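Local structure of oxidase/hydroxylase (Streptomyces hygroscopicus subsp. hygroscopicus, 4XCA) at residues G90-K95 against D216-A221; T94-L99 against R210-G215; G103-L108 against N201-H206; V136-Y141 against F222-T227; Y155-H160 against T186-F191. The protein binds a metal ion and 2-oxoglutarate and is probably a 2-oxoglutarate-dependent dioxygenase that carries out oxidative cyclization in orthosomycin biosynthesis. All coordinates share one frame; numbering follows the deposited sequence.

Contact 1. Residues G90-K95 against D216-A221. With AKG (2-oxoglutaric acid), chain F.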
# COMPACT_ATOMS: atom_id res chain seq x y z
N GLY A 90 -10.34 28.05 17.37
CA GLY A 90 -11.18 27.65 18.48
C GLY A 90 -12.61 27.47 17.99
O GLY A 90 -13.02 28.08 17.00
N LEU A 91 -13.35 26.61 18.68
CA LEU A 91 -14.76 26.38 18.36
C LEU A 91 -15.61 26.51 19.61
O LEU A 91 -15.38 25.81 20.61
CB LEU A 91 -14.97 24.99 17.74
CG LEU A 91 -14.37 24.67 16.38
CD1 LEU A 91 -14.63 23.20 16.01
CD2 LEU A 91 -14.90 25.60 15.28
N ARG A 92 -16.58 27.42 19.56
CA ARG A 92 -17.62 27.51 20.58
C ARG A 92 -18.94 27.07 19.98
O ARG A 92 -19.36 27.61 18.95
CB ARG A 92 -17.75 28.93 21.14
CG ARG A 92 -18.93 29.10 22.11
CD ARG A 92 -19.14 30.57 22.52
NE ARG A 92 -17.92 31.20 23.00
CZ ARG A 92 -17.36 30.95 24.18
NH1 ARG A 92 -17.92 30.08 25.01
NH2 ARG A 92 -16.24 31.56 24.54
N ARG A 93 -19.61 26.13 20.63
CA ARG A 93 -20.89 25.65 20.13
C ARG A 93 -21.98 25.63 21.20
O ARG A 93 -21.72 25.36 22.37
CB ARG A 93 -20.74 24.27 19.50
CG ARG A 93 -20.24 24.35 18.06
CD ARG A 93 -20.06 22.99 17.43
NE ARG A 93 -21.23 22.14 17.62
CZ ARG A 93 -21.22 20.82 17.50
NH1 ARG A 93 -20.09 20.20 17.20
NH2 ARG A 93 -22.34 20.13 17.69
N THR A 94 -23.20 25.93 20.77
CA THR A 94 -24.35 25.96 21.66
C THR A 94 -25.40 24.96 21.18
O THR A 94 -25.15 24.19 20.26
CB THR A 94 -24.99 27.37 21.76
OG1 THR A 94 -25.33 27.85 20.45
CG2 THR A 94 -24.03 28.34 22.42
N LYS A 95 -26.55 25.01 21.84
CA LYS A 95 -27.69 24.14 21.56
C LYS A 95 -28.11 24.21 20.10
O LYS A 95 -28.16 25.29 19.52
CB LYS A 95 -28.86 24.54 22.47
CG LYS A 95 -30.02 23.57 22.49
CD LYS A 95 -31.15 24.10 23.36
CE LYS A 95 -31.66 25.45 22.86
NZ LYS A 95 -32.87 25.92 23.59
N ASP A 216 -22.08 25.92 26.82
CA ASP A 216 -21.14 26.11 25.72
C ASP A 216 -20.16 24.94 25.60
O ASP A 216 -19.42 24.63 26.54
CB ASP A 216 -20.37 27.43 25.90
CG ASP A 216 -21.18 28.65 25.43
OD1 ASP A 216 -22.40 28.52 25.18
OD2 ASP A 216 -20.60 29.75 25.32
N ARG A 217 -20.19 24.30 24.44
CA ARG A 217 -19.25 23.24 24.08
C ARG A 217 -18.00 23.88 23.48
O ARG A 217 -18.10 24.64 22.51
CB ARG A 217 -19.92 22.27 23.09
CG ARG A 217 -19.03 21.15 22.53
CD ARG A 217 -19.67 20.52 21.30
NE ARG A 217 -19.08 19.23 20.97
CZ ARG A 217 -17.96 19.07 20.27
NH1 ARG A 217 -17.30 20.12 19.82
NH2 ARG A 217 -17.50 17.85 20.03
N LEU A 218 -16.82 23.61 24.05
CA LEU A 218 -15.61 24.36 23.70
C LEU A 218 -14.35 23.55 23.40
O LEU A 218 -13.98 22.65 24.15
CB LEU A 218 -15.25 25.35 24.82
CG LEU A 218 -16.08 26.62 24.96
CD1 LEU A 218 -15.94 27.25 26.36
CD2 LEU A 218 -15.68 27.61 23.89
N LEU A 219 -13.66 23.92 22.33
CA LEU A 219 -12.35 23.34 22.05
C LEU A 219 -11.43 24.27 21.26
O LEU A 219 -11.85 25.26 20.66
CB LEU A 219 -12.51 21.99 21.32
CG LEU A 219 -13.14 21.86 19.91
CD1 LEU A 219 -12.37 22.59 18.83
CD2 LEU A 219 -13.21 20.40 19.52
N THR A 220 -10.15 23.91 21.25
CA THR A 220 -9.18 24.52 20.37
C THR A 220 -8.59 23.39 19.52
O THR A 220 -8.35 22.29 20.01
CB THR A 220 -8.06 25.25 21.15
OG1 THR A 220 -7.56 24.37 22.18
CG2 THR A 220 -8.60 26.50 21.80
N ALA A 221 -8.41 23.68 18.23
CA ALA A 221 -7.93 22.70 17.26
C ALA A 221 -6.65 23.18 16.61
O ALA A 221 -6.57 24.32 16.15
CB ALA A 221 -8.99 22.44 16.20
C1 AKG F . -13.23 20.13 13.14
O1 AKG F . -12.86 19.95 11.95
O2 AKG F . -13.20 21.27 13.64
C2 AKG F . -13.72 18.97 13.96
O5 AKG F . -13.56 17.83 13.57
C3 AKG F . -14.42 19.26 15.27
C4 AKG F . -14.50 18.00 16.10
C5 AKG F . -15.29 18.31 17.35
O3 AKG F . -15.30 17.49 18.30
O4 AKG F . -15.96 19.38 17.46
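The guanidinium groups of R93 and R217 lie flat on one another, centres 4.6 Å apart and planes 21° from parallel: R217 CD faces the centre of the R93 group, while R93 NH1 stands over the rim of the R217 group. At the in-plane edge of R217 is the C5 carboxylate of 2-oxoglutarate, gripped twice. R217 NH2 donates almost straight (171°) to O3 at 2.8 Å, and NH1 donates along a more bent line to O4, also at 2.8 Å. A basic residue, often an arginine as here, holds the far carboxylate in 2-oxoglutarate oxygenases of the double-stranded beta-helix fold. The extended R217 chain, CG anti to the backbone N (chi1 175°), carries the group to the ligand; R93 backs it, its own NE and NH1 held by S97 and T208. On the other face of this antiparallel strand pair, L218 CD2 sits 3.5 Å above the R92 guanidinium plane, off-centre. R92 NH1 reaches D216 OD2 at 2.7 Å in a salt bridge tilted out of the guanidinium plane, while NH2 pairs with D40. A leucine at R92 would probably leave D216 and D40 without their shared positive partner. Reciprocal backbone hydrogen bonds join L91 to L219 and R93 to R217. Next to the ligand, L91 CD1 packs on L219 CD1 at 3.7 Å and stands 3.4 Å from AKG O2.

Contact 2. Residues T94-L99 against R210-G215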
# COMPACT_ATOMS: atom_id res chain seq x y z
N THR A 94 -23.20 25.93 20.77
CA THR A 94 -24.35 25.96 21.66
C THR A 94 -25.40 24.96 21.18
O THR A 94 -25.15 24.19 20.26
CB THR A 94 -24.99 27.37 21.76
OG1 THR A 94 -25.33 27.85 20.45
CG2 THR A 94 -24.03 28.34 22.42
N LYS A 95 -26.55 25.01 21.84
CA LYS A 95 -27.69 24.14 21.56
C LYS A 95 -28.11 24.21 20.10
O LYS A 95 -28.16 25.29 19.52
CB LYS A 95 -28.86 24.54 22.47
CG LYS A 95 -30.02 23.57 22.49
CD LYS A 95 -31.15 24.10 23.36
CE LYS A 95 -31.66 25.45 22.86
NZ LYS A 95 -32.87 25.92 23.59
N ASP A 96 -28.38 23.04 19.52
CA ASP A 96 -28.90 22.86 18.15
C ASP A 96 -27.86 23.05 17.07
O ASP A 96 -28.20 23.17 15.89
CB ASP A 96 -30.09 23.79 17.88
CG ASP A 96 -31.25 23.56 18.85
OD1 ASP A 96 -31.48 22.39 19.23
OD2 ASP A 96 -31.91 24.55 19.22
N SER A 97 -26.58 23.06 17.43
CA SER A 97 -25.53 23.05 16.42
C SER A 97 -25.11 21.61 16.14
O SER A 97 -25.33 20.71 16.95
CB SER A 97 -24.32 23.88 16.86
OG SER A 97 -23.69 23.33 18.00
N VAL A 98 -24.52 21.40 14.98
CA VAL A 98 -24.16 20.06 14.55
C VAL A 98 -22.95 20.20 13.63
O VAL A 98 -22.61 21.31 13.21
CB VAL A 98 -25.37 19.36 13.85
CG1 VAL A 98 -25.77 20.14 12.60
CG2 VAL A 98 -25.08 17.87 13.54
N LEU A 99 -22.25 19.10 13.36
CA LEU A 99 -21.17 19.08 12.40
C LEU A 99 -21.29 17.79 11.61
O LEU A 99 -21.09 16.71 12.14
CB LEU A 99 -19.80 19.18 13.09
CG LEU A 99 -18.55 19.29 12.20
CD1 LEU A 99 -18.58 20.53 11.32
CD2 LEU A 99 -17.34 19.32 13.07
N ARG A 210 -25.60 16.18 16.88
CA ARG A 210 -26.36 17.38 17.16
C ARG A 210 -26.35 17.69 18.66
O ARG A 210 -26.77 16.85 19.46
CB ARG A 210 -27.80 17.23 16.64
CG ARG A 210 -28.61 18.51 16.57
CD ARG A 210 -29.87 18.28 15.75
NE ARG A 210 -29.53 17.87 14.39
CZ ARG A 210 -29.44 18.71 13.36
NH1 ARG A 210 -29.71 20.00 13.54
NH2 ARG A 210 -29.10 18.26 12.16
N LYS A 211 -25.88 18.87 19.05
CA LYS A 211 -25.91 19.27 20.46
C LYS A 211 -27.31 19.73 20.88
O LYS A 211 -27.84 20.68 20.30
CB LYS A 211 -24.90 20.39 20.74
CG LYS A 211 -24.86 20.81 22.22
CD LYS A 211 -23.92 21.99 22.46
CE LYS A 211 -23.40 22.02 23.89
NZ LYS A 211 -24.47 22.12 24.89
N LEU A 212 -27.88 19.06 21.88
CA LEU A 212 -29.25 19.29 22.33
C LEU A 212 -29.31 19.96 23.69
O LEU A 212 -30.26 20.66 24.00
CB LEU A 212 -30.04 17.97 22.40
CG LEU A 212 -30.30 17.21 21.09
CD1 LEU A 212 -31.28 16.06 21.30
CD2 LEU A 212 -30.80 18.13 20.02
N THR A 213 -28.29 19.70 24.51
CA THR A 213 -28.22 20.24 25.87
C THR A 213 -27.79 21.71 25.86
O THR A 213 -27.20 22.18 24.88
CB THR A 213 -27.23 19.44 26.73
OG1 THR A 213 -25.89 19.64 26.24
CG2 THR A 213 -27.56 17.95 26.71
N GLU A 214 -28.09 22.43 26.93
CA GLU A 214 -27.66 23.83 27.06
C GLU A 214 -26.21 23.88 27.52
O GLU A 214 -25.66 22.88 27.98
CB GLU A 214 -28.57 24.58 28.05
CG GLU A 214 -29.93 25.01 27.49
CD GLU A 214 -29.91 26.42 26.90
OE1 GLU A 214 -30.63 26.66 25.89
OE2 GLU A 214 -29.20 27.29 27.43
N GLY A 215 -25.58 25.05 27.40
CA GLY A 215 -24.19 25.20 27.81
C GLY A 215 -23.25 25.31 26.62
O GLY A 215 -23.59 24.87 25.52
O HOH W 1 -26.57 26.30 24.47
O HOH W 2 -30.77 21.44 15.70
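Backbone hydrogen bonds tie K211 to the other loop through both its N and its O: the N donates to S97 O at 2.8 Å, and the O accepts from D96 N. The K211 side chain then runs past the T94 carbonyl, CD lying 3.3 Å from T94 O. Its ammonium closes the loop 210-215 from within, NZ donating to T213 O at 2.7 Å and to G215 O at 3.0 Å, both from above the carbonyl planes, and also to T213 OG1. A methionine in place of K211 would probably leave the T213 and G215 carbonyls without this donor and the loop less firmly folded. These loops link the two sheets of the double-stranded beta-helix, 94-99 leading from strand 83-93 to 99-102 and 210-215 from 206-208 to 217-226. The first is folded as a type II beta turn from T94 to S97, held by S97 OG donating to T94 O at 2.8 Å. Charged contacts are peripheral: K95 NZ meets E214 OE1 at 3.3 Å, a weak salt bridge. Van der Waals contact comes from V98, whose CG1 rests 3.6 Å above the R210 guanidinium plane, toward its rim; R210 NH2 is committed to D181 and Y100. One water, lying in that plane, accepts from R210 NH1 and donates to D96 O. Another accepts from K95 N and, weakly, from G215 N.

Contact 3. Residues G103-L108 against N201-H206. With NI (nickel (II) ion), chain E.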
# COMPACT_ATOMS: atom_id res chain seq x y z
N GLY A 103 -14.23 14.19 5.69
CA GLY A 103 -13.06 13.33 5.72
C GLY A 103 -13.38 12.01 5.05
O GLY A 103 -14.36 11.91 4.31
N GLY A 104 -12.57 10.99 5.31
CA GLY A 104 -12.83 9.70 4.69
C GLY A 104 -11.90 9.48 3.52
O GLY A 104 -11.76 10.36 2.65
N ASN A 105 -11.27 8.31 3.49
CA ASN A 105 -10.09 8.08 2.68
C ASN A 105 -10.31 8.03 1.16
O ASN A 105 -9.44 8.43 0.38
CB ASN A 105 -9.44 6.77 3.13
CG ASN A 105 -8.06 6.57 2.54
OD1 ASN A 105 -7.22 7.48 2.57
ND2 ASN A 105 -7.82 5.38 1.98
N SER A 106 -11.47 7.53 0.74
CA SER A 106 -11.72 7.32 -0.68
C SER A 106 -12.97 8.05 -1.19
O SER A 106 -13.58 7.61 -2.17
CB SER A 106 -11.85 5.83 -0.98
OG SER A 106 -10.66 5.13 -0.69
N GLU A 107 -13.37 9.13 -0.54
CA GLU A 107 -14.49 9.91 -1.06
C GLU A 107 -14.13 10.53 -2.42
O GLU A 107 -12.96 10.80 -2.69
CB GLU A 107 -14.91 11.00 -0.08
CG GLU A 107 -15.45 10.46 1.23
CD GLU A 107 -16.51 9.38 1.02
OE1 GLU A 107 -17.50 9.63 0.31
OE2 GLU A 107 -16.35 8.27 1.57
N LEU A 108 -15.12 10.74 -3.27
CA LEU A 108 -14.86 11.23 -4.62
C LEU A 108 -14.79 12.76 -4.70
O LEU A 108 -15.35 13.49 -3.87
CB LEU A 108 -15.92 10.71 -5.59
CG LEU A 108 -16.09 9.18 -5.59
CD1 LEU A 108 -17.26 8.77 -6.47
CD2 LEU A 108 -14.82 8.45 -6.00
N ASN A 201 -6.23 11.57 12.80
CA ASN A 201 -5.87 11.40 11.39
C ASN A 201 -7.01 12.00 10.57
O ASN A 201 -8.13 11.50 10.60
CB ASN A 201 -5.64 9.90 11.05
CG ASN A 201 -5.14 9.66 9.62
OD1 ASN A 201 -5.28 10.51 8.73
ND2 ASN A 201 -4.58 8.47 9.38
N GLU A 202 -6.73 13.08 9.86
CA GLU A 202 -7.78 13.78 9.14
C GLU A 202 -8.31 12.97 7.96
O GLU A 202 -9.28 13.37 7.32
CB GLU A 202 -7.27 15.16 8.67
CG GLU A 202 -7.25 16.20 9.79
CD GLU A 202 -8.65 16.61 10.25
OE1 GLU A 202 -9.42 17.11 9.41
OE2 GLU A 202 -8.99 16.43 11.43
N ALA A 203 -7.69 11.82 7.68
CA ALA A 203 -8.26 10.85 6.74
C ALA A 203 -9.55 10.25 7.29
O ALA A 203 -10.38 9.77 6.53
CB ALA A 203 -7.27 9.73 6.41
N LEU A 204 -9.70 10.27 8.60
CA LEU A 204 -10.86 9.63 9.23
C LEU A 204 -12.14 10.40 8.88
O LEU A 204 -12.16 11.63 8.90
CB LEU A 204 -10.68 9.56 10.74
CG LEU A 204 -11.73 8.78 11.55
CD1 LEU A 204 -11.55 7.26 11.44
CD2 LEU A 204 -11.65 9.22 13.00
N MET A 205 -13.19 9.67 8.50
CA MET A 205 -14.50 10.29 8.32
C MET A 205 -15.12 10.53 9.70
O MET A 205 -15.31 9.59 10.46
CB MET A 205 -15.44 9.44 7.46
CG MET A 205 -16.78 10.13 7.20
SD MET A 205 -17.88 9.31 6.02
CE MET A 205 -16.90 9.38 4.52
N HIS A 206 -15.44 11.79 10.00
CA HIS A 206 -15.80 12.17 11.37
C HIS A 206 -16.68 13.42 11.37
O HIS A 206 -16.82 14.10 10.36
CB HIS A 206 -14.53 12.43 12.20
CG HIS A 206 -13.75 13.61 11.71
ND1 HIS A 206 -12.99 13.58 10.56
CD2 HIS A 206 -13.65 14.88 12.19
CE1 HIS A 206 -12.43 14.76 10.36
NE2 HIS A 206 -12.81 15.56 11.34
NI NI E . -12.92 17.70 11.44
O HOH W 3 -11.08 17.38 12.34
O HOH W 4 -11.77 17.68 9.94
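A single backbone hydrogen bond crosses the contact, G104 N to A203 O at 2.8 Å; the donor stands well above the carbonyl plane and the bond is bent (130°). Steric fit explains the glycines. A CB on G103 would run into L204 O and one on G104 into M205 CE, and the backbone angles of both residues already call for glycine. G104 lies two residues after H102, the position where the common HXD/E motif of the superfamily carries its carboxylate. Side-chain contact across the loops belongs to M205: bent at chi3 (-62°), its chain crosses E107 at about a right angle, and its CE methyl lies against the E107 carboxylate, 3.2 Å from OE2. That carboxylate accepts from the backbone N atoms of L166 and L167. Metal chemistry is concentrated on H206, whose NE2 binds nickel at 2.1 Å while ND1 donates in the ring plane to L204 O at 2.7 Å, fixing the ring's rotation. H102, the 2-oxoglutarate and two waters complete the sphere. E202, part of the Fe(2+) site of this protein, has both carboxylate oxygens 4.1 Å from the nickel and reaches it through a water on OE2. An Asx turn, N201 OD1 accepting from A203 N, starts its loop. Segment 201-206 carries the chain from strand 197-201 to 206-208, with M205 packed against V156 of strand 153-156 and L167 of helix 167-173.

Contact 4. Residues V136-Y141 against F222-T227. With AKG (2-oxoglutaric acid), chain F.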
# COMPACT_ATOMS: atom_id res chain seq x y z
N VAL A 136 -2.65 15.79 10.40
CA VAL A 136 -3.26 15.39 11.65
C VAL A 136 -3.69 16.62 12.43
O VAL A 136 -3.17 17.72 12.22
CB VAL A 136 -2.31 14.52 12.53
CG1 VAL A 136 -1.76 13.33 11.75
CG2 VAL A 136 -1.19 15.36 13.12
N LYS A 137 -4.64 16.42 13.32
CA LYS A 137 -5.20 17.50 14.10
C LYS A 137 -5.19 17.11 15.57
O LYS A 137 -5.51 15.97 15.92
CB LYS A 137 -6.62 17.80 13.61
CG LYS A 137 -7.15 19.12 14.03
CD LYS A 137 -8.43 19.44 13.27
CE LYS A 137 -8.12 19.91 11.88
NZ LYS A 137 -9.35 20.39 11.23
N ALA A 138 -4.78 18.03 16.43
CA ALA A 138 -4.85 17.83 17.86
C ALA A 138 -5.97 18.71 18.41
O ALA A 138 -5.86 19.93 18.41
CB ALA A 138 -3.52 18.17 18.53
N LEU A 139 -7.05 18.07 18.83
CA LEU A 139 -8.20 18.74 19.41
C LEU A 139 -8.06 18.78 20.92
O LEU A 139 -8.02 17.73 21.58
CB LEU A 139 -9.51 18.03 19.04
CG LEU A 139 -9.80 17.74 17.57
CD1 LEU A 139 -11.08 16.93 17.43
CD2 LEU A 139 -9.90 19.04 16.77
N VAL A 140 -7.99 19.99 21.46
CA VAL A 140 -7.88 20.19 22.90
C VAL A 140 -9.23 20.61 23.44
O VAL A 140 -9.64 21.77 23.28
CB VAL A 140 -6.85 21.25 23.23
CG1 VAL A 140 -6.68 21.38 24.72
CG2 VAL A 140 -5.54 20.91 22.54
N TYR A 141 -9.93 19.67 24.06
CA TYR A 141 -11.26 19.94 24.59
C TYR A 141 -11.18 20.80 25.84
O TYR A 141 -10.29 20.64 26.67
CB TYR A 141 -12.00 18.63 24.85
CG TYR A 141 -12.43 17.99 23.56
CD1 TYR A 141 -11.61 17.08 22.91
CD2 TYR A 141 -13.61 18.35 22.94
CE1 TYR A 141 -11.97 16.52 21.71
CE2 TYR A 141 -13.99 17.80 21.74
CZ TYR A 141 -13.16 16.88 21.14
OH TYR A 141 -13.52 16.31 19.95
N PHE A 222 -5.65 22.31 16.56
CA PHE A 222 -4.40 22.64 15.91
C PHE A 222 -4.08 21.57 14.88
O PHE A 222 -4.00 20.40 15.21
CB PHE A 222 -3.28 22.78 16.95
CG PHE A 222 -3.59 23.79 18.00
CD1 PHE A 222 -3.22 25.13 17.83
CD2 PHE A 222 -4.32 23.43 19.13
CE1 PHE A 222 -3.53 26.07 18.79
CE2 PHE A 222 -4.64 24.37 20.09
CZ PHE A 222 -4.24 25.70 19.92
N GLY A 223 -3.92 22.00 13.63
CA GLY A 223 -3.63 21.10 12.54
C GLY A 223 -2.16 21.19 12.19
O GLY A 223 -1.60 22.27 12.14
N TYR A 224 -1.55 20.04 11.94
CA TYR A 224 -0.14 19.98 11.59
C TYR A 224 0.06 19.11 10.35
O TYR A 224 -0.70 18.17 10.11
CB TYR A 224 0.68 19.40 12.75
CG TYR A 224 0.51 20.12 14.06
CD1 TYR A 224 -0.53 19.80 14.93
CD2 TYR A 224 1.41 21.11 14.44
CE1 TYR A 224 -0.68 20.46 16.15
CE2 TYR A 224 1.28 21.76 15.65
CZ TYR A 224 0.25 21.43 16.50
OH TYR A 224 0.13 22.11 17.68
N GLY A 225 1.12 19.40 9.61
CA GLY A 225 1.52 18.59 8.48
C GLY A 225 2.95 18.89 8.12
O GLY A 225 3.65 19.54 8.89
N PRO A 226 3.40 18.42 6.94
CA PRO A 226 4.78 18.66 6.50
C PRO A 226 5.04 20.11 6.10
O PRO A 226 4.11 20.85 5.76
CB PRO A 226 4.92 17.75 5.27
CG PRO A 226 3.72 16.79 5.34
CD PRO A 226 2.65 17.63 5.96
N THR A 227 6.31 20.51 6.15
CA THR A 227 6.70 21.88 5.83
C THR A 227 6.30 22.32 4.42
O THR A 227 6.22 23.51 4.15
CB THR A 227 8.22 22.08 6.02
OG1 THR A 227 8.94 21.16 5.20
CG2 THR A 227 8.59 21.85 7.48
C1 AKG F . -13.23 20.13 13.14
O1 AKG F . -12.86 19.95 11.95
O2 AKG F . -13.20 21.27 13.64
C2 AKG F . -13.72 18.97 13.96
O5 AKG F . -13.56 17.83 13.57
C3 AKG F . -14.42 19.26 15.27
C4 AKG F . -14.50 18.00 16.10
C5 AKG F . -15.29 18.31 17.35
O3 AKG F . -15.30 17.49 18.30
O4 AKG F . -15.96 19.38 17.46
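F222 and Y224 turn ring edges, not faces, toward V140 and A138 of strand 136-141: F222 CE2 comes within 4.3 Å of V140 CG2, with A138 O also near that ring's plane, and Y224 CE1 meets A138 CB at 4.4 Å. In both, CG lies beside the backbone N (chi1 -56° for F222), and this turns the ring so that its edge meets the neighbouring strand. The face of the strand pair away from these rings bears K137 and, opposite it, G223, so the lysine has no facing side chain in this pair: its CG passes 3.6 Å from F222 O and the bent chain leads away to the cosubstrate. There K137 NZ, hydrogen-bonded to Y89 OH, lies 3.6 Å from AKG O1, and L139 CD1 rests against AKG C4 at 3.8 Å. At the far end of the strand Y141 OH donates to AKG O3 at 2.7 Å, the oxygen lying near the ring plane. Antiparallel strands at 157° carry these groups. Y224 N donates to V136 O at 2.8 Å and nearly straight (174°), A138 N to F222 O at 2.8 Å, and both bonds are returned. This is the middle of the larger double-stranded beta-helix sheet, where 136-141 is flanked by 197-201 and 217-226. Helices 60-67 and 69-79 cover the aromatic face, F222 packing on L65 and Y224 on L72 and V75, while L242 of a second subunit also touches Y224.

Contact 5. Residues Y155-H160 against T186-F191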
# COMPACT_ATOMS: atom_id res chain seq x y z
N TYR A 155 -17.45 9.14 14.60
CA TYR A 155 -16.59 8.76 13.49
C TYR A 155 -17.05 7.42 12.91
O TYR A 155 -17.66 6.60 13.61
CB TYR A 155 -15.14 8.65 13.94
CG TYR A 155 -14.93 7.50 14.91
CD1 TYR A 155 -15.32 7.61 16.25
CD2 TYR A 155 -14.38 6.29 14.49
CE1 TYR A 155 -15.16 6.57 17.12
CE2 TYR A 155 -14.21 5.24 15.37
CZ TYR A 155 -14.60 5.38 16.68
OH TYR A 155 -14.44 4.34 17.56
N VAL A 156 -16.75 7.20 11.63
CA VAL A 156 -17.05 5.95 10.95
C VAL A 156 -15.83 5.03 11.07
O VAL A 156 -14.73 5.36 10.61
CB VAL A 156 -17.40 6.20 9.46
CG1 VAL A 156 -17.68 4.88 8.75
CG2 VAL A 156 -18.61 7.11 9.35
N GLN A 157 -16.04 3.90 11.73
CA GLN A 157 -14.98 2.94 11.99
C GLN A 157 -14.18 2.57 10.75
O GLN A 157 -14.76 2.21 9.73
CB GLN A 157 -15.57 1.67 12.60
CG GLN A 157 -16.11 1.85 13.98
CD GLN A 157 -16.78 0.60 14.53
OE1 GLN A 157 -16.41 -0.53 14.18
NE2 GLN A 157 -17.77 0.80 15.38
N GLY A 158 -12.86 2.66 10.85
CA GLY A 158 -11.98 2.23 9.78
C GLY A 158 -12.03 3.08 8.51
O GLY A 158 -11.44 2.71 7.49
N SER A 159 -12.75 4.20 8.56
CA SER A 159 -12.93 5.05 7.39
C SER A 159 -11.64 5.76 6.96
O SER A 159 -11.54 6.25 5.84
CB SER A 159 -14.04 6.08 7.65
OG SER A 159 -13.70 6.92 8.73
N HIS A 160 -10.65 5.82 7.85
CA HIS A 160 -9.37 6.42 7.48
C HIS A 160 -8.59 5.55 6.53
O HIS A 160 -7.66 6.04 5.87
CB HIS A 160 -8.51 6.73 8.71
CG HIS A 160 -8.15 5.53 9.53
ND1 HIS A 160 -9.08 4.59 9.94
CD2 HIS A 160 -6.96 5.13 10.04
CE1 HIS A 160 -8.47 3.66 10.65
NE2 HIS A 160 -7.18 3.96 10.73
N THR A 186 -21.60 1.41 11.71
CA THR A 186 -20.27 1.54 12.30
C THR A 186 -19.92 2.96 12.76
O THR A 186 -18.76 3.29 12.96
CB THR A 186 -19.19 1.03 11.32
OG1 THR A 186 -19.28 1.77 10.09
CG2 THR A 186 -19.38 -0.47 11.04
N LEU A 187 -20.93 3.80 12.95
CA LEU A 187 -20.73 5.14 13.51
C LEU A 187 -20.68 5.11 15.04
O LEU A 187 -21.64 4.70 15.68
CB LEU A 187 -21.83 6.08 13.04
CG LEU A 187 -21.69 7.54 13.46
CD1 LEU A 187 -20.68 8.27 12.59
CD2 LEU A 187 -23.05 8.20 13.41
N SER A 188 -19.57 5.55 15.61
CA SER A 188 -19.34 5.45 17.04
C SER A 188 -19.07 6.82 17.64
O SER A 188 -18.62 7.72 16.95
CB SER A 188 -18.17 4.51 17.34
OG SER A 188 -18.22 3.35 16.53
N ASP A 189 -19.33 6.95 18.93
CA ASP A 189 -19.10 8.20 19.63
C ASP A 189 -17.85 8.13 20.48
O ASP A 189 -17.45 7.06 20.93
CB ASP A 189 -20.30 8.56 20.49
CG ASP A 189 -21.52 8.89 19.67
OD1 ASP A 189 -21.47 9.91 18.96
OD2 ASP A 189 -22.51 8.13 19.72
N VAL A 190 -17.22 9.29 20.68
CA VAL A 190 -16.11 9.41 21.61
C VAL A 190 -16.45 10.41 22.71
O VAL A 190 -16.87 11.53 22.43
CB VAL A 190 -14.83 9.85 20.88
CG1 VAL A 190 -13.68 9.97 21.85
CG2 VAL A 190 -14.49 8.86 19.77
N PHE A 191 -16.28 10.01 23.97
CA PHE A 191 -16.51 10.91 25.10
C PHE A 191 -15.18 11.38 25.62
O PHE A 191 -14.19 10.67 25.56
CB PHE A 191 -17.33 10.22 26.19
CG PHE A 191 -18.68 9.76 25.71
CD1 PHE A 191 -19.43 10.56 24.86
CD2 PHE A 191 -19.18 8.51 26.07
CE1 PHE A 191 -20.67 10.15 24.38
CE2 PHE A 191 -20.42 8.09 25.60
CZ PHE A 191 -21.16 8.92 24.75
O HOH W 5 -17.16 1.47 8.52
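In the smaller sheet of the double-stranded beta-helix, outer strand 187-189 pairs antiparallel with 153-156 through Y155 and S188. Their backbones exchange two hydrogen bonds, Y155 N to S188 O and S188 N to Y155 O, each 3.0 Å. Q157 N continues the pairing by donating to T186 O at 3.0 Å. The Y155 side chain leans over its partner strand because CG sits between the backbone N and carbonyl carbon (chi1 67°). CE1 thereby meets V190 CG2 at 3.6 Å and CZ lies 3.7 Å from S188 CB, while F17 meets the same ring edge-to-face. Beyond the strand the chain reverses in a type II beta turn from V156 to S159, whose V156 O accepts from both S159 N and, at 2.7 Å, S159 OG. Q157, at the turn's second position, extends back along T186 to place NE2 in line with S188 OG, 2.8 Å away at 163° and close to the amide plane. A water donates to Q157 O and also hydrogen-bonds T186 OG1. On the other face V156 CG2 touches L187 CD1 at 4.0 Å. A third subunit packs here, its Y155 against Q157 and its T15 against T186.

In the fold
Contacts 1 and 4 are buried and share strand 217-226: the larger sheet runs 83-93, 217-226, 136-141, and both contacts present side chains to the same 2-oxoglutarate, contact 1 with R217, backed by R93, and contact 4 with tyrosine and lysine. Contact 3 is also buried, but it joins loops and supplies a metal ligand; it touches contact 4 where E202 packs on K137. Contact 2, on the surface, continues directly from the strands of contact 1 and relies on turns, waters and one weak salt bridge. Contact 5, partly buried, belongs to the smaller sheet and is bonded to contact 3 through the backbone of M205; a neighbouring subunit covers part of it.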